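Local structure of VIN1 (6BFI) at residues E409-T414 and A451-A456; E370-D375 and S489-I494; L195-E200 and I235-I240; S533-A538 and P574-A579; G302-A307 and A421-S426. The protein probably binds actin filaments and may take part in cell-cell adhesion, as a member of the vinculin/alpha-catenin family. All blocks are in the same frame, centred on the assembly; numbering follows the deposited sequence. Where two conformers were deposited one is given.

Overall arrangement
VIN1 is mostly helical, without strands, and all five contacts join helix to helix within one chain. Interaction 3 comes first along the chain, between helices 185-215 and 224-249, and interaction 4 last, between helices 524-550 and 572-584; their centres lie about 41 Å apart. Between them, interactions 5, 2 and 1 are interlaced. Helix 399-427 serves both 1 and 5, interaction 1 is nested in the loop closed by interaction 2, and the segments of 5 alternate with those of both. Interactions 2 and 5, with centres about 12 Å apart, touch where Val-493 and Ile-494 meet Val-424. Interaction 3 joins consecutive helices, 1 and 4 helices with one between, while 2 and 5 tie segments 114 residues apart.

Interaction 1: residues E409-T414 and A451-A456; sequences EFEAHT and AVVPAA
Phe-410 and Glu-411 face Val-452 and Val-453 across two helix segments that run nearly antiparallel, at 156°, with their axes 11.7 Å apart at closest approach. This is side-by-side packing in an antiparallel helical bundle of the vinculin family, here between helix 399-427 and the first turn of helix 452-460. The wide spacing is bridged by the Phe-410 ring, which stands out from its helix because CG lies trans to the backbone N (chi1 167°). Val-452 comes over one face of that ring in a CH-pi contact: CG1 is 4.0 Å from the ring centroid, displaced toward the CE2-CZ side. Phe-410 CE2 and CZ both come within 3.6 Å of Val-452 CG1, the shortest approach between the segments. The opposite face is covered from within the same helix by the methyl CG2 of Thr-414, so the ring is held between two aliphatic groups. Trp-479 of helix 466-493 also meets the ring, and Ile-383 of helix 381-390 touches both Phe-410 and Val-452. With an alanine here the ring is gone, and Val-452 would probably be left facing a gap, its CG1 without the surface it rests on. Val-453 adds a looser contact at the solvent-facing side, where its CG2 approaches both Phe-410 CD2 and the aliphatic CG of Glu-411, each at 4.3 Å.

Interaction 2: residues E370-D375 and S489-I494; sequences ERVATD and SVDGVI
Val-372 meets three residues of segment 489-494: Val-490, Asp-491 and Ile-494. From its CB the side chain forks. CG1, trans to the backbone N (chi1 174°), lies 4.0 Å from Val-490 CG1 and 3.9 Å from the carboxylate oxygen OD1 of Asp-491. CG2, the other branch, makes the closest contact, 3.5 Å to Val-490 CG1, the two valines meeting end-on through their methyls. The same CG2 packs against Ile-494 CG1 at 3.7 Å, where the two side chains lie alongside, pointing opposite ways. Ile-494 is the first residue to leave helical geometry at the end of helix 466-493, so one valine touches both the last turn and the exit from it. The methyl beside Asp-491 does not satisfy the carboxylate; OD1 forms a salt bridge with Arg-540. Replacing Val-372 with an alanine removes both methyls and would probably open a gap facing Val-490 and Ile-494, whose CG1 atoms both rest on the lost CG2. One residue before Val-372, Arg-371 NE is tied to Asp-375 OD2 by a salt bridge of 3.0 Å; OD2 also takes Arg-416 and Thr-420 of helix 399-427. The buried contact is part of the vinculin-family helical packing: helix 399-427 covers Val-372 through Thr-420, helix 496-519 through Phe-499, while Leu-438 of helix 432-449 backs Val-490.

Interaction 3: residues L195-E200 and I235-I240; sequences LGTVRE and IQKLFI
Val-198 and Leu-238 set their side chains at about a right angle, and one methyl carries the meeting. Leu-238 CD2 lies over the valine backbone and branch together, 3.7 Å from Val-198 CA and equally far from Val-198 CG1. The leucine reaches there although its CB does not point straight at the other helix: CG is trans to the carbonyl carbon (chi1 -79°), with chi2 at 166° the chain then extends, and its CD2 branch reaches Val-198. Helices 185-215 and 224-249 come close here, with the CA atoms of Val-198 and Leu-238 only 5.9 Å apart, and they run in roughly opposite directions as a helical hairpin of the vinculin-family fold. Toward the outside, Thr-197 CG2 rests near the aliphatic CG of Lys-237, at 4.2 Å. The amine end of that lysine is engaged elsewhere, where NZ is hydrogen-bonded to Tyr-233 OH. Met-168 and Met-172 of helix 154-178 cover Val-198, and Leu-205, further along helix 185-215, touches Leu-238. Lys-237 NZ and Glu-200 OE1 are 6.2 Å apart, too far to pair as a salt bridge. The two segments are therefore held together by apolar packing alone, with the lysine contributing its CG methylene rather than its charge.

Interaction 4: residues S533-A538 and P574-A579; sequences SVARQA and PMVIEA
Next to Val-534, which meets Met-575 across the contact, Ser-533 OG accepts a hydrogen bond of 3.0 Å from Gln-537 NE2, bent to 145°. The oxygen lies in the amide plane, and the same NE2 also bonds to Asp-510 OD2, so two oxygens fix the rotation of the amide. The Ser-533/Gln-537 bond lies within helix 524-550, and Asp-510 ties it to helix 496-519; what passes between the two segments is apolar. Helices 524-550 and 572-584 are almost exactly antiparallel here (175°), with axes 10.5 Å apart, a wide pairing within a vinculin-family helical bundle. Met-575 reaches across with its terminal methyl: CG leaves trans to the backbone N, the chain then folds, and CE comes within 4.2 Å of Val-534 CG1. The same methyl lies near the backbone N of Ala-535. A second contact is made by short groups, Ala-535 CB against Val-576 CG2 at 4.0 Å, where the backbones are nearest. Neither approach is tight. Around the pair, helix 496-519 supports Val-534 through Val-511 and Asp-510, and helix 589-615 lines Met-575 with Phe-595 and Ser-598. Ile-572, just ahead of segment 574-579, touches Ala-535 and Ala-538.

Interaction 5: residues G302-A307 and A421-S426; sequences GRRVAA and AELVAS
Arg-304 touches Leu-423 and Ser-426 through a single guanidinium nitrogen. NH2 lies 3.6 Å from Leu-423 CD1 and 3.7 Å from Ser-426 CB, both carbons at a slant to the flat group. These are packing contacts, in which the arginine and leucine pass each other head to tail. Arg-304 gets there with CG trans to the backbone N and an extended second torsion, then a bend at chi3 (88°) that turns the guanidinium. Leu-423 likewise starts with CG trans to the N (chi1 175°), and its CD1 reaches the arginine although its CB does not head directly toward it. The strongest polar partner of Arg-304 lies one residue beyond segment 421-426: NH2 is hydrogen-bonded to Ser-427 OG; NE has a long, weak ion pair with Glu-301 in its own helix. In the all-helical fold of the vinculin family this joins helix 289-306 to helix 399-427, at residues about 120 positions apart. Glu-422 OE2 stays 6.7 Å from Arg-304 NH1, so at most it would probably act on the arginine as a distant opposite charge. Further out, Arg-371 of helix 344-375 packs on Leu-423. Val-305, next to Arg-304, packs on Ile-364, Ala-367 and Leu-368 of the same helix, while Ala-306 lies on Leu-318 and Leu-319 of helix 312-338.

Interaction 1: residues E409-T414 and A451-A456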
# COMPACT_ATOMS: atom_id res chain seq x y z
N GLU A 409 24.45 -18.25 -11.94
CA GLU A 409 23.88 -17.21 -12.79
C GLU A 409 22.43 -16.94 -12.43
O GLU A 409 21.98 -15.79 -12.44
CB GLU A 409 24.02 -17.58 -14.26
CG GLU A 409 25.43 -17.44 -14.80
CD GLU A 409 25.53 -17.80 -16.28
OE1 GLU A 409 24.54 -18.31 -16.83
OE2 GLU A 409 26.60 -17.55 -16.88
N PHE A 410 21.67 -18.00 -12.10
CA PHE A 410 20.28 -17.79 -11.69
C PHE A 410 20.21 -17.01 -10.37
O PHE A 410 19.42 -16.07 -10.24
CB PHE A 410 19.54 -19.11 -11.55
CG PHE A 410 18.23 -18.98 -10.82
CD1 PHE A 410 17.09 -18.58 -11.50
CD2 PHE A 410 18.13 -19.23 -9.46
CE1 PHE A 410 15.88 -18.44 -10.83
CE2 PHE A 410 16.93 -19.09 -8.79
CZ PHE A 410 15.80 -18.70 -9.49
N GLU A 411 21.02 -17.41 -9.39
CA GLU A 411 21.00 -16.72 -8.10
C GLU A 411 21.32 -15.24 -8.26
O GLU A 411 20.61 -14.38 -7.71
CB GLU A 411 21.99 -17.39 -7.14
CG GLU A 411 21.57 -18.78 -6.68
CD GLU A 411 20.57 -18.74 -5.53
OE1 GLU A 411 20.94 -19.17 -4.42
OE2 GLU A 411 19.43 -18.28 -5.73
N ALA A 412 22.36 -14.92 -9.03
CA ALA A 412 22.69 -13.52 -9.26
C ALA A 412 21.59 -12.81 -10.04
O ALA A 412 21.32 -11.62 -9.80
CB ALA A 412 24.02 -13.40 -10.00
N HIS A 413 20.92 -13.52 -10.95
CA HIS A 413 19.84 -12.92 -11.72
C HIS A 413 18.68 -12.50 -10.82
O HIS A 413 18.29 -11.33 -10.78
CB HIS A 413 19.37 -13.89 -12.80
CG HIS A 413 18.21 -13.39 -13.61
ND1 HIS A 413 18.30 -12.29 -14.43
CD2 HIS A 413 16.95 -13.85 -13.73
CE1 HIS A 413 17.14 -12.09 -15.02
NE2 HIS A 413 16.30 -13.02 -14.61
N THR A 414 18.11 -13.46 -10.08
CA THR A 414 16.97 -13.13 -9.22
C THR A 414 17.35 -12.15 -8.12
O THR A 414 16.54 -11.28 -7.76
CB THR A 414 16.37 -14.41 -8.63
OG1 THR A 414 15.27 -14.07 -7.78
CG2 THR A 414 17.41 -15.19 -7.83
N ALA A 451 14.17 -21.98 -3.13
CA ALA A 451 13.77 -23.35 -3.39
C ALA A 451 14.05 -23.81 -4.81
O ALA A 451 13.81 -24.98 -5.13
CB ALA A 451 12.28 -23.53 -3.08
N VAL A 452 14.55 -22.93 -5.68
CA VAL A 452 14.71 -23.28 -7.08
C VAL A 452 15.92 -24.18 -7.28
O VAL A 452 15.83 -25.23 -7.94
CB VAL A 452 14.81 -21.99 -7.93
CG1 VAL A 452 15.33 -22.31 -9.33
CG2 VAL A 452 13.46 -21.31 -8.01
N VAL A 453 17.08 -23.80 -6.72
CA VAL A 453 18.28 -24.62 -6.89
C VAL A 453 18.14 -25.99 -6.25
O VAL A 453 18.56 -26.98 -6.87
CB VAL A 453 19.52 -23.84 -6.41
CG1 VAL A 453 20.75 -24.73 -6.43
CG2 VAL A 453 19.74 -22.60 -7.27
N PRO A 454 17.59 -26.14 -5.03
CA PRO A 454 17.45 -27.50 -4.48
C PRO A 454 16.63 -28.44 -5.35
O PRO A 454 17.01 -29.60 -5.53
CB PRO A 454 16.79 -27.25 -3.12
CG PRO A 454 17.25 -25.89 -2.74
CD PRO A 454 17.27 -25.11 -4.02
N ALA A 455 15.51 -27.97 -5.90
CA ALA A 455 14.67 -28.83 -6.72
C ALA A 455 15.40 -29.25 -7.99
O ALA A 455 15.43 -30.43 -8.35
CB ALA A 455 13.36 -28.13 -7.06
N ALA A 456 16.00 -28.28 -8.69
CA ALA A 456 16.77 -28.59 -9.89
C ALA A 456 17.93 -29.52 -9.57
O ALA A 456 18.33 -30.32 -10.42
CB ALA A 456 17.27 -27.31 -10.54

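Interaction 2: residues E370-D375 and S489-I494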
# COMPACT_ATOMS: atom_id res chain seq x y z
N GLU A 370 16.50 2.83 -16.79
CA GLU A 370 17.61 2.11 -17.41
C GLU A 370 17.92 0.83 -16.65
O GLU A 370 18.15 -0.22 -17.26
CB GLU A 370 18.84 3.02 -17.48
CG GLU A 370 19.80 2.66 -18.60
CD GLU A 370 21.11 3.43 -18.52
OE1 GLU A 370 21.53 3.77 -17.40
OE2 GLU A 370 21.71 3.69 -19.58
N ARG A 371 17.94 0.90 -15.31
CA ARG A 371 18.10 -0.32 -14.52
C ARG A 371 17.03 -1.34 -14.86
O ARG A 371 17.32 -2.54 -15.00
CB ARG A 371 18.06 0.02 -13.03
CG ARG A 371 19.41 0.38 -12.42
CD ARG A 371 20.30 -0.84 -12.25
NE ARG A 371 19.75 -1.79 -11.28
CZ ARG A 371 20.00 -1.75 -9.97
NH1 ARG A 371 20.80 -0.81 -9.48
NH2 ARG A 371 19.46 -2.65 -9.16
N VAL A 372 15.78 -0.89 -15.01
CA VAL A 372 14.71 -1.82 -15.37
C VAL A 372 14.94 -2.38 -16.77
O VAL A 372 14.77 -3.58 -17.01
CB VAL A 372 13.34 -1.14 -15.24
CG1 VAL A 372 12.24 -2.05 -15.76
CG2 VAL A 372 13.10 -0.77 -13.79
N ALA A 373 15.33 -1.52 -17.72
CA ALA A 373 15.57 -1.98 -19.08
C ALA A 373 16.69 -3.02 -19.14
O ALA A 373 16.67 -3.90 -20.00
CB ALA A 373 15.91 -0.80 -19.99
N THR A 374 17.66 -2.94 -18.23
CA THR A 374 18.76 -3.89 -18.25
C THR A 374 18.41 -5.18 -17.52
O THR A 374 18.65 -6.28 -18.04
CB THR A 374 20.01 -3.26 -17.63
OG1 THR A 374 20.38 -2.09 -18.37
CG2 THR A 374 21.17 -4.25 -17.64
N ASP A 375 17.85 -5.07 -16.32
CA ASP A 375 17.72 -6.24 -15.46
C ASP A 375 16.51 -7.11 -15.80
O ASP A 375 16.55 -8.32 -15.57
CB ASP A 375 17.66 -5.80 -13.99
CG ASP A 375 18.88 -5.00 -13.57
OD1 ASP A 375 19.91 -5.04 -14.28
OD2 ASP A 375 18.82 -4.32 -12.52
N SER A 489 4.51 -4.67 -11.27
CA SER A 489 4.53 -3.55 -10.34
C SER A 489 5.65 -2.57 -10.68
O SER A 489 5.45 -1.35 -10.69
CB SER A 489 4.68 -4.06 -8.90
OG SER A 489 3.60 -4.90 -8.55
N VAL A 490 6.84 -3.10 -10.97
CA VAL A 490 7.98 -2.25 -11.33
C VAL A 490 7.64 -1.41 -12.56
O VAL A 490 7.88 -0.19 -12.58
CB VAL A 490 9.24 -3.10 -11.55
CG1 VAL A 490 10.29 -2.30 -12.28
CG2 VAL A 490 9.77 -3.59 -10.22
N ASP A 491 7.07 -2.04 -13.59
CA ASP A 491 6.65 -1.28 -14.77
C ASP A 491 5.56 -0.27 -14.43
O ASP A 491 5.48 0.78 -15.07
CB ASP A 491 6.17 -2.23 -15.86
CG ASP A 491 7.26 -3.16 -16.37
OD1 ASP A 491 8.45 -2.85 -16.13
OD2 ASP A 491 6.93 -4.18 -17.00
N GLY A 492 4.73 -0.57 -13.43
CA GLY A 492 3.71 0.38 -13.04
C GLY A 492 4.29 1.64 -12.40
O GLY A 492 3.78 2.74 -12.62
N VAL A 493 5.35 1.49 -11.61
CA VAL A 493 5.96 2.65 -10.98
C VAL A 493 6.81 3.43 -11.97
O VAL A 493 6.78 4.67 -12.00
CB VAL A 493 6.77 2.23 -9.75
CG1 VAL A 493 7.52 3.42 -9.17
CG2 VAL A 493 5.86 1.60 -8.70
N ILE A 494 7.59 2.73 -12.79
CA ILE A 494 8.59 3.37 -13.64
C ILE A 494 7.93 4.31 -14.64
O ILE A 494 6.84 4.04 -15.16
CB ILE A 494 9.44 2.29 -14.34
CG1 ILE A 494 10.57 1.84 -13.42
CG2 ILE A 494 9.98 2.77 -15.68
CD1 ILE A 494 11.44 2.97 -12.95

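Interaction 3: residues L195-E200 and I235-I240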
# COMPACT_ATOMS: atom_id res chain seq x y z
N LEU A 195 -4.96 -17.01 3.28
CA LEU A 195 -5.81 -18.08 2.77
C LEU A 195 -5.36 -18.53 1.39
O LEU A 195 -5.20 -19.73 1.12
CB LEU A 195 -7.27 -17.63 2.74
CG LEU A 195 -8.03 -17.62 4.07
CD1 LEU A 195 -9.40 -16.98 3.90
CD2 LEU A 195 -8.15 -19.03 4.61
N GLY A 196 -5.13 -17.56 0.49
CA GLY A 196 -4.61 -17.90 -0.82
C GLY A 196 -3.29 -18.65 -0.74
O GLY A 196 -3.08 -19.63 -1.46
N THR A 197 -2.39 -18.20 0.15
CA THR A 197 -1.11 -18.88 0.31
C THR A 197 -1.31 -20.35 0.68
O THR A 197 -0.71 -21.24 0.06
CB THR A 197 -0.27 -18.17 1.37
OG1 THR A 197 0.19 -16.91 0.85
CG2 THR A 197 0.94 -19.02 1.75
N VAL A 198 -2.15 -20.62 1.68
CA VAL A 198 -2.36 -22.00 2.10
C VAL A 198 -2.96 -22.82 0.96
O VAL A 198 -2.49 -23.94 0.65
CB VAL A 198 -3.26 -22.05 3.35
CG1 VAL A 198 -3.54 -23.48 3.75
CG2 VAL A 198 -2.61 -21.30 4.50
N ARG A 199 -3.97 -22.27 0.29
CA ARG A 199 -4.66 -23.01 -0.77
C ARG A 199 -3.72 -23.35 -1.92
O ARG A 199 -3.83 -24.43 -2.52
CB ARG A 199 -5.87 -22.21 -1.27
CG ARG A 199 -7.21 -22.84 -0.93
CD ARG A 199 -8.36 -22.11 -1.60
NE ARG A 199 -8.79 -20.93 -0.86
CZ ARG A 199 -9.83 -20.90 -0.03
NH1 ARG A 199 -10.56 -22.00 0.16
NH2 ARG A 199 -10.16 -19.79 0.61
N GLU A 200 -2.80 -22.45 -2.26
CA GLU A 200 -1.85 -22.74 -3.32
C GLU A 200 -0.70 -23.62 -2.84
O GLU A 200 -0.06 -24.27 -3.67
CB GLU A 200 -1.30 -21.45 -3.93
CG GLU A 200 -0.47 -20.58 -3.00
CD GLU A 200 0.03 -19.31 -3.69
OE1 GLU A 200 1.15 -19.34 -4.24
OE2 GLU A 200 -0.70 -18.30 -3.67
N ILE A 235 6.52 -26.78 4.14
CA ILE A 235 5.95 -26.92 5.48
C ILE A 235 6.13 -25.62 6.26
O ILE A 235 5.23 -25.20 7.00
CB ILE A 235 6.59 -28.11 6.21
CG1 ILE A 235 6.36 -29.40 5.43
CG2 ILE A 235 6.01 -28.24 7.61
CD1 ILE A 235 7.04 -30.61 6.03
N GLN A 236 7.29 -24.97 6.12
CA GLN A 236 7.53 -23.74 6.86
C GLN A 236 6.70 -22.59 6.29
O GLN A 236 6.22 -21.74 7.05
CB GLN A 236 9.02 -23.39 6.85
CG GLN A 236 9.72 -23.63 8.18
CD GLN A 236 9.17 -22.77 9.31
OE1 GLN A 236 8.56 -21.73 9.06
NE2 GLN A 236 9.38 -23.20 10.54
N LYS A 237 6.53 -22.54 4.97
CA LYS A 237 5.67 -21.51 4.39
C LYS A 237 4.24 -21.64 4.90
O LYS A 237 3.61 -20.65 5.30
CB LYS A 237 5.72 -21.57 2.86
CG LYS A 237 4.84 -20.53 2.19
CD LYS A 237 5.03 -20.49 0.68
CE LYS A 237 6.35 -19.84 0.29
NZ LYS A 237 6.48 -19.68 -1.19
N LEU A 238 3.72 -22.87 4.92
CA LEU A 238 2.38 -23.09 5.47
C LEU A 238 2.33 -22.72 6.95
O LEU A 238 1.38 -22.06 7.40
CB LEU A 238 1.97 -24.55 5.27
CG LEU A 238 1.45 -24.94 3.89
CD1 LEU A 238 1.40 -26.45 3.74
CD2 LEU A 238 0.08 -24.33 3.65
N PHE A 239 3.35 -23.13 7.72
CA PHE A 239 3.40 -22.82 9.15
C PHE A 239 3.34 -21.32 9.39
O PHE A 239 2.58 -20.84 10.25
CB PHE A 239 4.67 -23.42 9.75
CG PHE A 239 4.79 -23.23 11.24
CD1 PHE A 239 4.32 -24.20 12.11
CD2 PHE A 239 5.39 -22.10 11.76
CE1 PHE A 239 4.43 -24.04 13.47
CE2 PHE A 239 5.50 -21.93 13.13
CZ PHE A 239 5.02 -22.90 13.99
N ILE A 240 4.13 -20.56 8.64
CA ILE A 240 4.19 -19.11 8.82
C ILE A 240 2.87 -18.46 8.42
O ILE A 240 2.35 -17.60 9.14
CB ILE A 240 5.38 -18.53 8.03
CG1 ILE A 240 6.70 -18.86 8.74
CG2 ILE A 240 5.22 -17.03 7.81
CD1 ILE A 240 7.93 -18.54 7.94

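Interaction 4: residues S533-A538 and P574-A579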
# COMPACT_ATOMS: atom_id res chain seq x y z
N SER A 533 18.40 -10.84 -28.54
CA SER A 533 18.39 -9.75 -27.57
C SER A 533 17.48 -8.61 -28.04
O SER A 533 16.71 -8.05 -27.25
CB SER A 533 19.81 -9.24 -27.33
OG SER A 533 19.80 -8.00 -26.65
N VAL A 534 17.56 -8.27 -29.33
CA VAL A 534 16.68 -7.24 -29.87
C VAL A 534 15.22 -7.67 -29.75
O VAL A 534 14.35 -6.86 -29.39
CB VAL A 534 17.06 -6.93 -31.33
CG1 VAL A 534 15.99 -6.09 -32.00
CG2 VAL A 534 18.40 -6.23 -31.38
N ALA A 535 14.93 -8.94 -30.03
CA ALA A 535 13.56 -9.43 -29.90
C ALA A 535 13.06 -9.32 -28.47
O ALA A 535 11.90 -8.96 -28.23
CB ALA A 535 13.48 -10.88 -30.39
N ARG A 536 13.93 -9.62 -27.49
CA ARG A 536 13.52 -9.53 -26.09
C ARG A 536 13.29 -8.08 -25.68
O ARG A 536 12.33 -7.79 -24.95
CB ARG A 536 14.57 -10.19 -25.19
CG ARG A 536 14.67 -11.70 -25.38
CD ARG A 536 15.49 -12.35 -24.27
NE ARG A 536 16.89 -11.93 -24.29
CZ ARG A 536 17.86 -12.59 -24.91
NH1 ARG A 536 17.58 -13.72 -25.56
NH2 ARG A 536 19.10 -12.14 -24.87
N GLN A 537 14.14 -7.16 -26.13
CA GLN A 537 13.93 -5.75 -25.81
C GLN A 537 12.63 -5.23 -26.43
O GLN A 537 11.88 -4.49 -25.79
CB GLN A 537 15.13 -4.92 -26.28
CG GLN A 537 16.43 -5.28 -25.59
CD GLN A 537 17.61 -4.49 -26.11
OE1 GLN A 537 17.58 -3.25 -26.15
NE2 GLN A 537 18.66 -5.19 -26.52
N ALA A 538 12.35 -5.63 -27.67
CA ALA A 538 11.11 -5.22 -28.32
C ALA A 538 9.89 -5.77 -27.58
O ALA A 538 8.91 -5.05 -27.37
CB ALA A 538 11.10 -5.67 -29.78
N PRO A 574 9.21 -12.23 -37.92
CA PRO A 574 9.88 -12.27 -39.23
C PRO A 574 11.34 -11.85 -39.17
O PRO A 574 12.17 -12.40 -39.90
CB PRO A 574 9.05 -11.29 -40.08
CG PRO A 574 7.72 -11.27 -39.43
CD PRO A 574 7.99 -11.40 -37.96
N MET A 575 11.68 -10.90 -38.29
CA MET A 575 13.07 -10.50 -38.14
C MET A 575 13.93 -11.66 -37.65
O MET A 575 15.03 -11.89 -38.16
CB MET A 575 13.16 -9.31 -37.19
CG MET A 575 14.52 -8.63 -37.14
SD MET A 575 15.65 -9.35 -35.93
CE MET A 575 14.65 -9.28 -34.44
N VAL A 576 13.43 -12.41 -36.67
CA VAL A 576 14.19 -13.52 -36.12
C VAL A 576 14.34 -14.63 -37.15
O VAL A 576 15.43 -15.20 -37.31
CB VAL A 576 13.53 -14.04 -34.83
CG1 VAL A 576 14.24 -15.29 -34.33
CG2 VAL A 576 13.56 -12.96 -33.76
N ILE A 577 13.27 -14.95 -37.88
CA ILE A 577 13.39 -16.02 -38.87
C ILE A 577 14.29 -15.60 -40.02
O ILE A 577 14.97 -16.44 -40.62
CB ILE A 577 12.00 -16.48 -39.36
CG1 ILE A 577 11.41 -15.48 -40.36
CG2 ILE A 577 11.05 -16.68 -38.19
CD1 ILE A 577 10.15 -15.99 -41.05
N GLU A 578 14.35 -14.30 -40.33
CA GLU A 578 15.30 -13.84 -41.34
C GLU A 578 16.73 -13.93 -40.81
O GLU A 578 17.65 -14.26 -41.57
CB GLU A 578 14.98 -12.41 -41.77
CG GLU A 578 13.67 -12.25 -42.55
CD GLU A 578 13.65 -13.02 -43.85
OE1 GLU A 578 14.73 -13.31 -44.41
OE2 GLU A 578 12.53 -13.34 -44.32
N ALA A 579 16.93 -13.64 -39.53
CA ALA A 579 18.26 -13.81 -38.94
C ALA A 579 18.72 -15.26 -39.02
O ALA A 579 19.85 -15.54 -39.44
CB ALA A 579 18.25 -13.32 -37.49

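Interaction 5: residues G302-A307 and A421-S426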
# COMPACT_ATOMS: atom_id res chain seq x y z
N GLY A 302 20.34 12.19 -5.50
CA GLY A 302 20.88 12.03 -6.84
C GLY A 302 22.16 11.22 -6.86
O GLY A 302 22.34 10.34 -7.72
N ARG A 303 23.07 11.49 -5.92
CA ARG A 303 24.32 10.72 -5.87
C ARG A 303 24.08 9.29 -5.41
O ARG A 303 24.76 8.37 -5.88
CB ARG A 303 25.32 11.43 -4.97
CG ARG A 303 25.67 12.84 -5.43
CD ARG A 303 26.65 13.54 -4.51
NE ARG A 303 26.91 14.90 -4.96
CZ ARG A 303 27.67 15.78 -4.31
NH1 ARG A 303 28.25 15.44 -3.16
NH2 ARG A 303 27.85 17.00 -4.80
N ARG A 304 23.11 9.09 -4.51
CA ARG A 304 22.76 7.74 -4.09
C ARG A 304 22.28 6.91 -5.28
O ARG A 304 22.68 5.75 -5.44
CB ARG A 304 21.68 7.78 -3.01
CG ARG A 304 21.41 6.44 -2.34
CD ARG A 304 20.08 6.44 -1.60
NE ARG A 304 18.97 6.05 -2.47
CZ ARG A 304 18.54 4.80 -2.62
NH1 ARG A 304 19.12 3.81 -1.95
NH2 ARG A 304 17.52 4.54 -3.43
N VAL A 305 21.41 7.49 -6.12
CA VAL A 305 20.98 6.79 -7.32
C VAL A 305 22.14 6.63 -8.30
O VAL A 305 22.23 5.62 -9.01
CB VAL A 305 19.79 7.51 -7.96
CG1 VAL A 305 19.37 6.83 -9.26
CG2 VAL A 305 18.62 7.57 -6.99
N ALA A 306 23.05 7.60 -8.34
CA ALA A 306 24.21 7.50 -9.23
C ALA A 306 25.07 6.29 -8.88
O ALA A 306 25.60 5.62 -9.77
CB ALA A 306 25.03 8.78 -9.18
N ALA A 307 25.22 6.00 -7.59
CA ALA A 307 26.03 4.86 -7.18
C ALA A 307 25.41 3.53 -7.61
O ALA A 307 26.11 2.51 -7.63
CB ALA A 307 26.25 4.87 -5.67
N ALA A 421 13.93 -4.00 -7.87
CA ALA A 421 12.63 -3.70 -7.28
C ALA A 421 12.77 -2.84 -6.03
O ALA A 421 11.99 -1.90 -5.82
CB ALA A 421 11.88 -4.99 -6.96
N GLU A 422 13.79 -3.12 -5.21
CA GLU A 422 14.01 -2.30 -4.02
C GLU A 422 14.40 -0.87 -4.38
O GLU A 422 13.94 0.08 -3.74
CB GLU A 422 15.09 -2.94 -3.14
CG GLU A 422 15.51 -2.08 -1.96
CD GLU A 422 14.36 -1.80 -1.01
OE1 GLU A 422 13.57 -2.73 -0.73
OE2 GLU A 422 14.25 -0.64 -0.54
N LEU A 423 15.24 -0.71 -5.41
CA LEU A 423 15.62 0.63 -5.84
C LEU A 423 14.41 1.42 -6.33
O LEU A 423 14.22 2.58 -5.96
CB LEU A 423 16.68 0.55 -6.94
CG LEU A 423 17.08 1.89 -7.57
CD1 LEU A 423 17.74 2.79 -6.53
CD2 LEU A 423 18.00 1.70 -8.76
N VAL A 424 13.58 0.79 -7.16
CA VAL A 424 12.36 1.45 -7.64
C VAL A 424 11.46 1.82 -6.47
O VAL A 424 10.89 2.92 -6.43
CB VAL A 424 11.64 0.55 -8.66
CG1 VAL A 424 10.20 1.01 -8.85
CG2 VAL A 424 12.38 0.55 -9.98
N ALA A 425 11.33 0.92 -5.50
CA ALA A 425 10.48 1.20 -4.34
C ALA A 425 11.05 2.34 -3.50
O ALA A 425 10.29 3.06 -2.83
CB ALA A 425 10.33 -0.06 -3.49
N SER A 426 12.36 2.54 -3.52
CA SER A 426 12.99 3.57 -2.70
C SER A 426 13.14 4.91 -3.40
O SER A 426 13.28 5.93 -2.72
CB SER A 426 14.36 3.11 -2.22
OG SER A 426 14.25 2.11 -1.21